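Local coordinates for VC0179-like protein (Escherichia coli, PDB 4XJ6) that probably makes cyclic GMP-AMP from ATP and GTP, as a bacterial nucleotidyltransferase homologous to animal cyclic GMP-AMP synthase, at residues L308-H313 against P330-R335; L324-L329 against E367-I372; R335-P340 against K346-A351. All coordinates share one frame; numbering follows the deposited sequence.

Contact 1: residues L308-H313 against P330-R335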
loop_
_atom_site.group_PDB
_atom_site.type_symbol
_atom_site.label_atom_id
_atom_site.label_comp_id
_atom_site.label_asym_id
_atom_site.label_seq_id
_atom_site.Cartn_x
_atom_site.Cartn_y
_atom_site.Cartn_z
ATOM N N LEU A 308 16.744 9.138 -11.871
ATOM C CA LEU A 308 18.001 8.437 -11.636
ATOM C C LEU A 308 18.418 7.573 -12.823
ATOM O O LEU A 308 19.584 7.207 -12.947
ATOM C CB LEU A 308 17.902 7.580 -10.371
ATOM C CG LEU A 308 17.747 8.361 -9.064
ATOM C CD1 LEU A 308 17.872 7.434 -7.869
ATOM C CD2 LEU A 308 18.771 9.482 -8.986
ATOM N N ASP A 309 17.464 7.241 -13.688
ATOM C CA ASP A 309 17.779 6.515 -14.915
ATOM C C ASP A 309 18.336 7.464 -15.964
ATOM O O ASP A 309 19.224 7.104 -16.736
ATOM C CB ASP A 309 16.542 5.798 -15.469
ATOM C CG ASP A 309 16.345 4.425 -14.864
ATOM O OD1 ASP A 309 17.355 3.755 -14.568
ATOM O OD2 ASP A 309 15.180 4.013 -14.689
ATOM N N ARG A 310 17.815 8.685 -15.973
ATOM C CA ARG A 310 18.154 9.664 -16.996
ATOM C C ARG A 310 19.418 10.458 -16.677
ATOM O O ARG A 310 20.209 10.768 -17.570
ATOM C CB ARG A 310 16.985 10.631 -17.195
ATOM C CG ARG A 310 17.173 11.628 -18.326
ATOM C CD ARG A 310 16.188 12.784 -18.214
ATOM N NE ARG A 310 14.824 12.319 -17.986
ATOM C CZ ARG A 310 14.010 12.815 -17.060
ATOM N NH1 ARG A 310 14.418 13.802 -16.270
ATOM N NH2 ARG A 310 12.784 12.328 -16.922
ATOM N N GLU A 311 19.603 10.785 -15.403
ATOM C CA GLU A 311 20.669 11.693 -14.997
ATOM C C GLU A 311 21.821 10.965 -14.315
ATOM O O GLU A 311 21.606 10.122 -13.443
ATOM C CB GLU A 311 20.113 12.769 -14.062
ATOM C CG GLU A 311 18.785 13.366 -14.512
ATOM C CD GLU A 311 18.921 14.296 -15.705
ATOM O OE1 GLU A 311 20.063 14.569 -16.131
ATOM O OE2 GLU A 311 17.881 14.761 -16.217
ATOM N N SER A 312 23.044 11.300 -14.714
ATOM C CA SER A 312 24.234 10.747 -14.082
ATOM C C SER A 312 24.372 11.272 -12.654
ATOM O O SER A 312 24.180 12.460 -12.403
ATOM C CB SER A 312 25.485 11.090 -14.894
ATOM O OG SER A 312 25.774 12.478 -14.821
ATOM N N HIS A 313 24.704 10.386 -11.721
ATOM C CA HIS A 313 24.848 10.781 -10.325
ATOM C C HIS A 313 25.791 9.851 -9.574
ATOM O O HIS A 313 26.236 8.835 -10.108
ATOM C CB HIS A 313 23.481 10.808 -9.637
ATOM C CG HIS A 313 22.767 9.493 -9.662
ATOM N ND1 HIS A 313 22.084 9.038 -10.770
ATOM C CD2 HIS A 313 22.630 8.534 -8.715
ATOM C CE1 HIS A 313 21.558 7.856 -10.506
ATOM N NE2 HIS A 313 21.874 7.528 -9.265
ATOM N N PRO A 330 9.814 18.353 -9.491
ATOM C CA PRO A 330 8.607 19.045 -9.960
ATOM C C PRO A 330 8.407 18.955 -11.473
ATOM O O PRO A 330 7.269 18.967 -11.945
ATOM C CB PRO A 330 8.848 20.497 -9.537
ATOM C CG PRO A 330 9.839 20.419 -8.443
ATOM C CD PRO A 330 10.726 19.280 -8.795
ATOM N N GLU A 331 9.502 18.863 -12.221
ATOM C CA GLU A 331 9.418 18.793 -13.675
ATOM C C GLU A 331 8.964 17.414 -14.132
ATOM O O GLU A 331 8.349 17.274 -15.189
ATOM C CB GLU A 331 10.762 19.147 -14.309
ATOM C CG GLU A 331 11.206 20.576 -14.043
ATOM C CD GLU A 331 10.197 21.606 -14.523
ATOM O OE1 GLU A 331 9.556 21.382 -15.573
ATOM O OE2 GLU A 331 10.043 22.642 -13.844
ATOM N N GLU A 332 9.269 16.398 -13.332
ATOM C CA GLU A 332 8.799 15.048 -13.611
ATOM C C GLU A 332 7.283 14.981 -13.545
ATOM O O GLU A 332 6.639 14.397 -14.418
ATOM C CB GLU A 332 9.403 14.050 -12.627
ATOM C CG GLU A 332 10.822 13.674 -12.954
ATOM C CD GLU A 332 10.958 13.120 -14.356
ATOM O OE1 GLU A 332 10.123 12.279 -14.749
ATOM O OE2 GLU A 332 11.895 13.533 -15.066
ATOM N N PHE A 333 6.721 15.583 -12.502
ATOM C CA PHE A 333 5.277 15.602 -12.313
ATOM C C PHE A 333 4.605 16.593 -13.258
ATOM O O PHE A 333 3.411 16.483 -13.530
ATOM C CB PHE A 333 4.938 15.929 -10.857
ATOM C CG PHE A 333 5.119 14.767 -9.919
ATOM C CD1 PHE A 333 6.382 14.354 -9.541
ATOM C CD2 PHE A 333 4.020 14.083 -9.421
ATOM C CE1 PHE A 333 6.549 13.281 -8.685
ATOM C CE2 PHE A 333 4.179 13.011 -8.564
ATOM C CZ PHE A 333 5.451 12.608 -8.197
ATOM N N ASN A 334 5.374 17.556 -13.759
ATOM C CA ASN A 334 4.881 18.470 -14.785
ATOM C C ASN A 334 4.823 17.779 -16.140
ATOM O O ASN A 334 3.959 18.073 -16.965
ATOM C CB ASN A 334 5.759 19.721 -14.868
ATOM C CG ASN A 334 5.365 20.771 -13.851
ATOM O OD1 ASN A 334 4.193 20.894 -13.493
ATOM N ND2 ASN A 334 6.342 21.539 -13.382
ATOM N N ARG A 335 5.753 16.857 -16.362
ATOM C CA ARG A 335 5.763 16.044 -17.572
ATOM C C ARG A 335 4.665 14.992 -17.526
ATOM O O ARG A 335 4.222 14.489 -18.560
ATOM C CB ARG A 335 7.113 15.353 -17.756
ATOM C CG ARG A 335 8.237 16.260 -18.220
ATOM C CD ARG A 335 9.524 15.467 -18.383
ATOM N NE ARG A 335 10.591 16.262 -18.983
ATOM C CZ ARG A 335 11.787 15.781 -19.303
ATOM N NH1 ARG A 335 12.071 14.504 -19.081
ATOM N NH2 ARG A 335 12.701 16.575 -19.847
#
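Arg-310 at the end of helix 297-310 and Glu-332 near the end of helix 318-335 have the closest pair of CA atoms, yet these lie 11.3 Å apart, and the gap is spanned by side chains alone. Arg-310 is the last helical residue before the chain turns away at Glu-311. Its CG stands anti to the backbone N (chi1 -175°), which sends the side chain toward the other helix, and a bend at chi3 swings the guanidinium round to the carboxylate. Glu-332 comes to meet it from the opposite direction. The two flat groups lie nearly coplanar, 23° apart, with the carboxylate at the guanidinium edge. One oxygen does most of the work: OE2 of Glu-332 accepts a weak bond from Arg-310 NH1 (2.8 Å) and a straighter one from Arg-310 NH2, modelled so short that its exact length is doubtful. Arg-310 NH1 also forms a longer salt bridge with Glu-311 OE2 (3.6 Å), at the guanidinium edge, so a second carboxylate shares the charge.

Arg-335 reaches the same place, placing NH1 over one face of the Arg-310 guanidinium, the two planes 56° apart. These like charges form no bond, and the nearby Glu-332 and Glu-311 probably ease their repulsion. Glu-332 also packs on Asn-306 and Ile-307, whereas Phe-333 turns to Ser-299 and Ala-303 of the same helix. The result is a salt-bridge network of Arg-310, Glu-311 and Glu-332 at the margin of a helix pair, with Arg-310 exposed and Glu-332 buried, within the largely helical C-terminal domain of the cyclic GMP-AMP synthase family.

Contact 2: residues L324-L329 against E367-I372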
loop_
_atom_site.group_PDB
_atom_site.type_symbol
_atom_site.label_atom_id
_atom_site.label_comp_id
_atom_site.label_asym_id
_atom_site.label_seq_id
_atom_site.Cartn_x
_atom_site.Cartn_y
_atom_site.Cartn_z
ATOM N N LEU A 324 19.780 16.564 -6.488
ATOM C CA LEU A 324 19.449 16.317 -7.887
ATOM C C LEU A 324 17.975 15.961 -8.035
ATOM O O LEU A 324 17.276 16.486 -8.902
ATOM C CB LEU A 324 20.319 15.195 -8.451
ATOM C CG LEU A 324 19.919 14.645 -9.820
ATOM C CD1 LEU A 324 20.065 15.713 -10.895
ATOM C CD2 LEU A 324 20.734 13.405 -10.168
ATOM N N ILE A 325 17.516 15.059 -7.175
ATOM C CA ILE A 325 16.131 14.606 -7.185
ATOM C C ILE A 325 15.159 15.746 -6.891
ATOM O O ILE A 325 14.162 15.915 -7.594
ATOM C CB ILE A 325 15.923 13.471 -6.165
ATOM C CG1 ILE A 325 16.614 12.197 -6.653
ATOM C CG2 ILE A 325 14.442 13.205 -5.931
ATOM C CD1 ILE A 325 16.589 11.080 -5.646
ATOM N N ALA A 326 15.462 16.526 -5.857
ATOM C CA ALA A 326 14.608 17.636 -5.441
ATOM C C ALA A 326 14.450 18.671 -6.550
ATOM O O ALA A 326 13.358 19.185 -6.783
ATOM C CB ALA A 326 15.169 18.291 -4.187
ATOM N N ARG A 327 15.549 18.965 -7.236
ATOM C CA ARG A 327 15.550 19.950 -8.314
ATOM C C ARG A 327 14.647 19.538 -9.478
ATOM O O ARG A 327 13.918 20.362 -10.033
ATOM C CB ARG A 327 16.978 20.174 -8.822
ATOM C CG ARG A 327 17.068 20.883 -10.168
ATOM C CD ARG A 327 16.823 22.376 -10.044
ATOM N NE ARG A 327 18.064 23.107 -9.807
ATOM C CZ ARG A 327 18.454 24.169 -10.503
ATOM N NH1 ARG A 327 17.698 24.636 -11.487
ATOM N NH2 ARG A 327 19.601 24.767 -10.212
ATOM N N LEU A 328 14.692 18.259 -9.834
ATOM C CA LEU A 328 14.036 17.771 -11.042
ATOM C C LEU A 328 12.656 17.167 -10.788
ATOM O O LEU A 328 11.879 16.972 -11.724
ATOM C CB LEU A 328 14.926 16.736 -11.731
ATOM C CG LEU A 328 16.197 17.289 -12.376
ATOM C CD1 LEU A 328 17.021 16.177 -13.004
ATOM C CD2 LEU A 328 15.838 18.342 -13.411
ATOM N N LEU A 329 12.356 16.874 -9.526
ATOM C CA LEU A 329 11.086 16.244 -9.168
ATOM C C LEU A 329 9.842 17.011 -9.646
ATOM O O LEU A 329 8.908 16.392 -10.153
ATOM C CB LEU A 329 11.001 16.038 -7.653
ATOM C CG LEU A 329 9.849 15.147 -7.195
ATOM C CD1 LEU A 329 10.116 13.691 -7.564
ATOM C CD2 LEU A 329 9.599 15.300 -5.703
ATOM N N GLU A 367 8.375 21.928 -5.312
ATOM C CA GLU A 367 9.320 22.974 -5.689
ATOM C C GLU A 367 9.990 23.586 -4.460
ATOM O O GLU A 367 11.090 24.128 -4.545
ATOM C CB GLU A 367 8.614 24.057 -6.503
ATOM C CG GLU A 367 8.188 23.601 -7.895
ATOM C CD GLU A 367 7.237 24.570 -8.569
ATOM O OE1 GLU A 367 6.619 25.389 -7.859
ATOM O OE2 GLU A 367 7.105 24.510 -9.810
ATOM N N GLY A 368 9.329 23.487 -3.312
ATOM C CA GLY A 368 9.872 24.035 -2.083
ATOM C C GLY A 368 11.032 23.234 -1.518
ATOM O O GLY A 368 11.855 23.767 -0.774
ATOM N N LEU A 369 11.096 21.954 -1.874
ATOM C CA LEU A 369 12.101 21.050 -1.318
ATOM C C LEU A 369 13.539 21.440 -1.655
ATOM O O LEU A 369 14.396 21.466 -0.772
ATOM C CB LEU A 369 11.847 19.619 -1.795
ATOM C CG LEU A 369 12.868 18.586 -1.310
ATOM C CD1 LEU A 369 12.978 18.597 0.214
ATOM C CD2 LEU A 369 12.529 17.192 -1.819
ATOM N N TYR A 370 13.800 21.724 -2.927
ATOM C CA TYR A 370 15.153 22.027 -3.391
ATOM C C TYR A 370 15.754 23.223 -2.659
ATOM O O TYR A 370 16.954 23.255 -2.384
ATOM C CB TYR A 370 15.151 22.283 -4.900
ATOM C CG TYR A 370 16.528 22.454 -5.504
ATOM C CD1 TYR A 370 17.509 21.485 -5.337
ATOM C CD2 TYR A 370 16.841 23.577 -6.257
ATOM C CE1 TYR A 370 18.766 21.634 -5.890
ATOM C CE2 TYR A 370 18.093 23.736 -6.818
ATOM C CZ TYR A 370 19.053 22.760 -6.633
ATOM O OH TYR A 370 20.305 22.913 -7.186
ATOM N N GLY A 371 14.912 24.198 -2.333
ATOM C CA GLY A 371 15.360 25.383 -1.626
ATOM C C GLY A 371 15.762 25.088 -0.198
ATOM O O GLY A 371 16.699 25.680 0.334
ATOM N N ILE A 372 15.044 24.158 0.421
ATOM C CA ILE A 372 15.313 23.762 1.795
ATOM C C ILE A 372 16.665 23.055 1.917
ATOM O O ILE A 372 17.447 23.338 2.826
ATOM C CB ILE A 372 14.197 22.844 2.330
ATOM C CG1 ILE A 372 12.895 23.634 2.495
ATOM C CG2 ILE A 372 14.620 22.189 3.635
ATOM C CD1 ILE A 372 11.697 22.770 2.809
HETATM O O HOH W 1 12.197 21.108 -5.551
#
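Ala-326 and Tyr-370 bring two helices close together, their CA atoms 4.9 Å apart. The motif is an antiparallel helix pair: the axes of the two short helical segments run at 148° to one another and approach to 7.7 Å, a tight spacing consistent with the small side chain at Ala-326. Along helix 318-335, Ile-325 turns from the partner and packs on Val-278 and Val-304 of two other helices. Ala-326 points into the interface, where its CB meets the CA and CB of Tyr-370 and, at a steep angle to them, the side chain of Leu-369. Its carbonyl is served by a water, which donates to Ala-326 O at 2.6 Å and accepts from Tyr-370 N at 3.1 Å, thus linking the two backbones where they have no direct hydrogen bond.

Arg-327 follows, at the exposed margin. Its CB sits over the centre of the Tyr-370 ring, 3.8 Å from the centroid and close to the ring normal, a CH-pi contact. Bends at chi2 and chi3 then wrap the chain over the same face, so that CD lies above the ring and NE comes close to CE2. The guanidinium is tilted 48° to the ring plane and does not stack flat on it. Tyr-370 has its CG anti to the backbone N (chi1 -174°), which directs the ring past Ala-326 to this arginine.

Farther on, Leu-329 leads into the apolar interior and touches Met-282 of helix 274-289. Leu-369 packs on that methionine too, while its CG and CD2 each stand 3.7 Å from the methyl carbon CB of Ala-326.

Contact 3: residues R335-P340 against K346-A351. With GH3 (3'-deoxy-guanosine-5'-triphosphate), chain D.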
loop_
_atom_site.group_PDB
_atom_site.type_symbol
_atom_site.label_atom_id
_atom_site.label_comp_id
_atom_site.label_asym_id
_atom_site.label_seq_id
_atom_site.Cartn_x
_atom_site.Cartn_y
_atom_site.Cartn_z
ATOM N N ARG A 335 5.753 16.857 -16.362
ATOM C CA ARG A 335 5.763 16.044 -17.572
ATOM C C ARG A 335 4.665 14.992 -17.526
ATOM O O ARG A 335 4.222 14.489 -18.560
ATOM C CB ARG A 335 7.113 15.353 -17.756
ATOM C CG ARG A 335 8.237 16.260 -18.220
ATOM C CD ARG A 335 9.524 15.467 -18.383
ATOM N NE ARG A 335 10.591 16.262 -18.983
ATOM C CZ ARG A 335 11.787 15.781 -19.303
ATOM N NH1 ARG A 335 12.071 14.504 -19.081
ATOM N NH2 ARG A 335 12.701 16.575 -19.847
ATOM N N GLY A 336 4.231 14.661 -16.315
ATOM C CA GLY A 336 3.293 13.574 -16.110
ATOM C C GLY A 336 4.057 12.316 -15.753
ATOM O O GLY A 336 5.105 12.036 -16.334
ATOM N N VAL A 337 3.542 11.567 -14.784
ATOM C CA VAL A 337 4.189 10.335 -14.350
ATOM C C VAL A 337 3.365 9.126 -14.772
ATOM O O VAL A 337 2.311 8.850 -14.202
ATOM C CB VAL A 337 4.401 10.306 -12.819
ATOM C CG1 VAL A 337 5.181 9.065 -12.418
ATOM C CG2 VAL A 337 5.118 11.567 -12.351
ATOM N N GLU A 338 3.849 8.412 -15.782
ATOM C CA GLU A 338 3.157 7.231 -16.280
ATOM C C GLU A 338 3.384 6.039 -15.361
ATOM O O GLU A 338 4.438 5.916 -14.737
ATOM C CB GLU A 338 3.614 6.900 -17.702
ATOM C CG GLU A 338 3.272 7.976 -18.724
ATOM C CD GLU A 338 3.781 7.642 -20.113
ATOM O OE1 GLU A 338 4.193 6.482 -20.328
ATOM O OE2 GLU A 338 3.773 8.536 -20.985
ATOM N N SER A 339 2.387 5.165 -15.275
ATOM C CA SER A 339 2.489 3.981 -14.434
ATOM C C SER A 339 3.524 3.003 -14.974
ATOM O O SER A 339 3.602 2.775 -16.181
ATOM C CB SER A 339 1.127 3.291 -14.310
ATOM O OG SER A 339 1.229 2.098 -13.547
ATOM N N PRO A 340 4.332 2.424 -14.075
ATOM C CA PRO A 340 5.274 1.369 -14.464
ATOM C C PRO A 340 4.536 0.112 -14.919
ATOM O O PRO A 340 5.137 -0.787 -15.505
ATOM C CB PRO A 340 6.076 1.117 -13.184
ATOM C CG PRO A 340 5.236 1.659 -12.078
ATOM C CD PRO A 340 4.485 2.812 -12.662
ATOM N N LYS A 346 -4.823 5.032 -16.991
ATOM C CA LYS A 346 -4.512 6.396 -16.587
ATOM C C LYS A 346 -3.111 6.483 -15.997
ATOM O O LYS A 346 -2.630 5.532 -15.381
ATOM C CB LYS A 346 -5.539 6.902 -15.576
ATOM C CG LYS A 346 -6.943 7.031 -16.144
ATOM C CD LYS A 346 -7.980 7.162 -15.042
ATOM C CE LYS A 346 -7.741 8.396 -14.192
ATOM N NZ LYS A 346 -8.785 8.543 -13.141
ATOM N N PRO A 347 -2.445 7.629 -16.183
ATOM C CA PRO A 347 -1.117 7.801 -15.591
ATOM C C PRO A 347 -1.207 7.973 -14.075
ATOM O O PRO A 347 -2.293 8.238 -13.557
ATOM C CB PRO A 347 -0.600 9.070 -16.265
ATOM C CG PRO A 347 -1.837 9.853 -16.558
ATOM C CD PRO A 347 -2.888 8.832 -16.910
ATOM N N LEU A 348 -0.088 7.808 -13.377
ATOM C CA LEU A 348 -0.053 8.013 -11.932
ATOM C C LEU A 348 -0.283 9.481 -11.611
ATOM O O LEU A 348 -0.849 9.829 -10.573
ATOM C CB LEU A 348 1.283 7.549 -11.349
ATOM C CG LEU A 348 1.651 6.080 -11.550
ATOM C CD1 LEU A 348 3.044 5.808 -11.013
ATOM C CD2 LEU A 348 0.634 5.176 -10.878
ATOM N N PHE A 349 0.159 10.337 -12.525
ATOM C CA PHE A 349 0.063 11.779 -12.357
ATOM C C PHE A 349 -0.003 12.431 -13.733
ATOM O O PHE A 349 0.867 12.195 -14.571
ATOM C CB PHE A 349 1.263 12.300 -11.568
ATOM C CG PHE A 349 0.985 13.545 -10.784
ATOM C CD1 PHE A 349 0.530 13.465 -9.479
ATOM C CD2 PHE A 349 1.195 14.796 -11.342
ATOM C CE1 PHE A 349 0.282 14.605 -8.748
ATOM C CE2 PHE A 349 0.947 15.941 -10.613
ATOM C CZ PHE A 349 0.490 15.843 -9.315
ATOM N N PRO A 350 -1.039 13.250 -13.976
ATOM C CA PRO A 350 -1.256 13.829 -15.308
ATOM C C PRO A 350 -0.170 14.819 -15.721
ATOM O O PRO A 350 0.556 15.323 -14.864
ATOM C CB PRO A 350 -2.601 14.546 -15.160
ATOM C CG PRO A 350 -2.690 14.872 -13.709
ATOM C CD PRO A 350 -2.046 13.710 -13.005
ATOM N N ALA A 351 -0.062 15.080 -17.022
ATOM C CA ALA A 351 0.813 16.132 -17.524
ATOM C C ALA A 351 0.286 17.480 -17.056
ATOM O O ALA A 351 -0.888 17.596 -16.704
ATOM C CB ALA A 351 0.906 16.080 -19.046
HETATM P PG GH3 D . 3.719 3.004 1.541
HETATM O O1G GH3 D . 3.491 4.496 1.564
HETATM O O2G GH3 D . 2.426 2.263 1.771
HETATM O O3G GH3 D . 4.691 2.630 2.632
HETATM O O3B GH3 D . 4.337 2.629 0.101
HETATM P PB GH3 D . 3.696 1.496 -0.854
HETATM O O1B GH3 D . 4.753 0.988 -1.802
HETATM O O2B GH3 D . 3.157 0.329 -0.066
HETATM O O3A GH3 D . 2.547 2.263 -1.690
HETATM P PA GH3 D . 0.979 1.952 -1.517
HETATM O O1A GH3 D . 0.193 3.200 -1.850
HETATM O O2A GH3 D . 0.649 1.460 -0.131
HETATM O "O5'" GH3 D . 0.635 0.796 -2.584
HETATM C "C5'" GH3 D . 0.946 -0.554 -2.326
HETATM C "C4'" GH3 D . 0.888 -1.338 -3.629
HETATM O "O4'" GH3 D . -0.335 -1.071 -4.283
HETATM C "C3'" GH3 D . 1.990 -0.971 -4.608
HETATM C "C2'" GH3 D . 1.325 -1.146 -5.956
HETATM O "O2'" GH3 D . 1.605 -2.430 -6.464
HETATM C "C1'" GH3 D . -0.164 -1.018 -5.685
HETATM N N9 GH3 D . -0.618 0.300 -6.148
HETATM C C8 GH3 D . -0.901 1.369 -5.339
HETATM N N7 GH3 D . -1.295 2.409 -6.112
HETATM C C5 GH3 D . -1.275 2.006 -7.407
HETATM C C6 GH3 D . -1.584 2.656 -8.594
HETATM O O6 GH3 D . -1.958 3.827 -8.574
HETATM N N1 GH3 D . -1.468 1.985 -9.791
HETATM C C2 GH3 D . -1.049 0.672 -9.810
HETATM N N2 GH3 D . -0.941 0.028 -10.971
HETATM N N3 GH3 D . -0.744 0.031 -8.626
HETATM C C4 GH3 D . -0.853 0.682 -7.443
HETATM O O HOH W 2 0.204 5.011 -17.050
#
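The carbonyl oxygen of Val-337 takes two amides at once: Phe-349 N at 3.1 Å and Leu-348 N at 2.7 Å, the latter a weak bond with an N-H...O angle of 123°. In return Val-337 N donates to Phe-349 O at 2.8 Å. These bonds make Val-337 and Phe-349 a hydrogen-bonded antiparallel pair, and the extra residue Leu-348, also facing Val-337, makes it a classic beta bulge within otherwise irregular chain.

The turn into this bridge comes at Gly-336, the first residue to leave helical angles after helix 318-335, with positive phi (96°). Its CA passes close to Phe-349 O and makes a CA-H...O contact with Pro-350 O.

Leu-348 packs at the Ser-339 and Pro-340 end. With CG anti to the carbonyl carbon (chi1 -60°), it puts its two methyl branches to different uses: CD1 meets Pro-340 CD at 3.7 Å, the side chains crossing at about a right angle, while CD2 touches both Ser-339 CB and, at 3.7 Å, O6 of the bound 3'-deoxy-GTP. Phe-349 leads away to Phe-333 and His-359, against which its ring makes edge-to-face contacts. A water joins Ser-339 N to Lys-346 O, weakly on the second side.

Ser-339 lies in the nucleotide pocket without a hydrogen bond to the base across this contact; its OG is hydrogen-bonded to Asp-344 OD2 and Asp-341 N. The chemistry implies a divided task: the CD2 methyl of Leu-348 lies off the base plane beside O6, an apolar contact with no hydrogen bond, while Ser-339 probably helps position the Asp-344 carboxylate, which itself bonds the nucleotide.

Overall arrangement
Contacts 1 and 2 lie 11 Å apart between centres and grip successive parts of helix 318-335: contact 2 joins it to helix 357-377, contact 1 to the end of helix 297-310. Along the chain their segments alternate, so the helix is held between its predecessor and its successor, and the two contacts touch through Glu-311 and Leu-328 and through Pro-330 and Glu-367. Contact 3, centred 13 Å from contact 1, begins at Arg-335, which contacts 1 and 3 share, and is nested inside the loop closed by contact 2, 19 Å away. All three belong to the C-terminal domain, from which a bridged loop after helix 318-335 reaches the nucleotide pocket.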